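Local coordinates for protein scribble homolog (Homo sapiens, PDB 6EEY) that is a cell-polarity scaffold whose fourth PDZ domain, the part crystallised here, probably binds the C-terminal tails of partner proteins such as the alpha1D-adrenergic receptor, at residues E6-K11 and T89-V94. The protein carries 1 engineered substitution. Residues are numbered along the deposited sequence; the frame is centred on the assembly and turned at random.
Sequences ELCIQK and TLTVLV
Leu7 and Ile9 pair with Val92 and Leu90 as the hydrogen-bonded positions of an antiparallel sheet, where the first and last strands of the PDZ domain close the fold across most of its sequence. Four backbone bonds join them; that from Leu7 N to Val92 O is 2.9 Å long and nearly linear, at 165°. At the non-hydrogen-bonded positions, CA-H groups lean on carbonyls that also accept these bonds, as Thr91 CA does on Leu7 O at 3.2 Å.

The side chains of these four residues share the inner face. Leu7 CB meets Val92 CG2 at 4.0 Å, and Ile9 CD1 reaches the same methyl more loosely, at 4.3 Å; strand 62-66 and helix 50-54 add further cover. Beyond the Ile9-Leu90 pair, Lys11 crosses Leu90 obliquely, its CE 3.8 Å from Leu90 CB. A bend at the last torsion (chi4 64°) turns NZ to the backbone oxygens of Glu15, Ser85 and Gly87, so three carbonyls hold the buried ammonium.

The other face, bearing Glu6, Cys8, Gln10, Thr89, Thr91 and Leu93, is more open to solvent, yet exposure and tightness do not coincide. Glu6, with CG anti to the backbone N (chi1 -174°), runs its extended chain across Thr91, whose CG2 lies 3.3 Å from both CG and OE2 of Glu6, while that oxygen is hydrogen-bonded to Gln68. Cys8 SG rests 3.6 Å from Thr89 CB. The hydrogen bonds joining the strands are thus all main-chain, which implies that side chains on both faces add van der Waals contact to a backbone-bonded pairing.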
# COMPACT_ATOMS: atom_id res chain seq x y z
N GLU A 6 -0.03 1.76 -12.19
CA GLU A 6 -1.09 0.96 -11.60
C GLU A 6 -0.78 -0.49 -11.91
O GLU A 6 -0.52 -0.83 -13.07
CB GLU A 6 -2.43 1.35 -12.23
CG GLU A 6 -3.63 0.67 -11.58
CD GLU A 6 -4.98 1.16 -12.10
OE1 GLU A 6 -5.09 1.48 -13.29
OE2 GLU A 6 -5.94 1.22 -11.31
N LEU A 7 -0.73 -1.31 -10.88
CA LEU A 7 -0.41 -2.72 -11.02
C LEU A 7 -1.59 -3.55 -10.55
O LEU A 7 -2.16 -3.26 -9.49
CB LEU A 7 0.77 -3.12 -10.17
CG LEU A 7 2.09 -2.41 -10.42
CD1 LEU A 7 3.25 -3.15 -9.77
CD2 LEU A 7 2.37 -2.15 -11.89
N CYS A 8 -1.94 -4.55 -11.32
CA CYS A 8 -2.97 -5.51 -10.96
C CYS A 8 -2.27 -6.81 -10.61
O CYS A 8 -1.56 -7.37 -11.44
CB CYS A 8 -3.95 -5.72 -12.10
SG CYS A 8 -5.27 -6.88 -11.74
N ILE A 9 -2.43 -7.25 -9.37
CA ILE A 9 -1.67 -8.35 -8.81
C ILE A 9 -2.61 -9.49 -8.50
O ILE A 9 -3.61 -9.31 -7.81
CB ILE A 9 -0.86 -7.90 -7.59
CG1 ILE A 9 0.16 -6.85 -8.05
CG2 ILE A 9 -0.19 -9.07 -6.92
CD1 ILE A 9 0.80 -6.09 -6.92
N GLN A 10 -2.30 -10.67 -9.01
CA GLN A 10 -3.13 -11.83 -8.73
C GLN A 10 -2.94 -12.27 -7.29
O GLN A 10 -1.85 -12.15 -6.72
CB GLN A 10 -2.77 -12.96 -9.68
CG GLN A 10 -3.07 -12.63 -11.13
CD GLN A 10 -3.07 -13.85 -12.04
OE1 GLN A 10 -3.19 -14.99 -11.59
NE2 GLN A 10 -2.94 -13.61 -13.34
N LYS A 11 -4.00 -12.81 -6.70
CA LYS A 11 -3.90 -13.35 -5.35
C LYS A 11 -4.99 -14.39 -5.18
O LYS A 11 -5.95 -14.45 -5.96
CB LYS A 11 -4.04 -12.26 -4.29
CG LYS A 11 -5.38 -11.57 -4.23
CD LYS A 11 -5.34 -10.44 -3.23
CE LYS A 11 -6.70 -9.85 -2.92
NZ LYS A 11 -7.57 -10.87 -2.27
N THR A 89 -7.75 -10.64 -7.66
CA THR A 89 -6.68 -9.70 -7.95
C THR A 89 -6.84 -8.54 -6.98
O THR A 89 -7.89 -8.38 -6.33
CB THR A 89 -6.74 -9.16 -9.38
OG1 THR A 89 -7.95 -8.42 -9.54
CG2 THR A 89 -6.67 -10.26 -10.42
N LEU A 90 -5.81 -7.72 -6.88
CA LEU A 90 -5.86 -6.49 -6.11
C LEU A 90 -5.03 -5.49 -6.88
O LEU A 90 -3.97 -5.83 -7.41
CB LEU A 90 -5.35 -6.74 -4.70
CG LEU A 90 -5.44 -5.52 -3.78
CD1 LEU A 90 -5.84 -5.95 -2.38
CD2 LEU A 90 -4.12 -4.77 -3.76
N THR A 91 -5.48 -4.25 -6.95
CA THR A 91 -4.79 -3.23 -7.72
C THR A 91 -4.17 -2.21 -6.78
O THR A 91 -4.76 -1.83 -5.77
CB THR A 91 -5.76 -2.56 -8.69
OG1 THR A 91 -6.23 -3.54 -9.64
CG2 THR A 91 -5.13 -1.41 -9.43
N VAL A 92 -2.97 -1.78 -7.11
CA VAL A 92 -2.31 -0.73 -6.36
C VAL A 92 -1.85 0.35 -7.32
O VAL A 92 -1.49 0.07 -8.48
CB VAL A 92 -1.11 -1.23 -5.53
CG1 VAL A 92 -1.60 -2.18 -4.43
CG2 VAL A 92 -0.07 -1.91 -6.40
N LEU A 93 -1.81 1.56 -6.83
CA LEU A 93 -1.25 2.70 -7.55
C LEU A 93 -0.01 3.13 -6.78
O LEU A 93 -0.11 3.50 -5.61
CB LEU A 93 -2.25 3.85 -7.60
CG LEU A 93 -1.89 5.03 -8.50
CD1 LEU A 93 -1.91 4.61 -9.97
CD2 LEU A 93 -2.81 6.20 -8.28
N VAL A 94 1.14 3.03 -7.42
CA VAL A 94 2.40 3.22 -6.74
C VAL A 94 3.30 4.14 -7.55
O VAL A 94 3.07 4.40 -8.73
CB VAL A 94 3.15 1.89 -6.50
CG1 VAL A 94 2.37 1.00 -5.61
CG2 VAL A 94 3.47 1.18 -7.80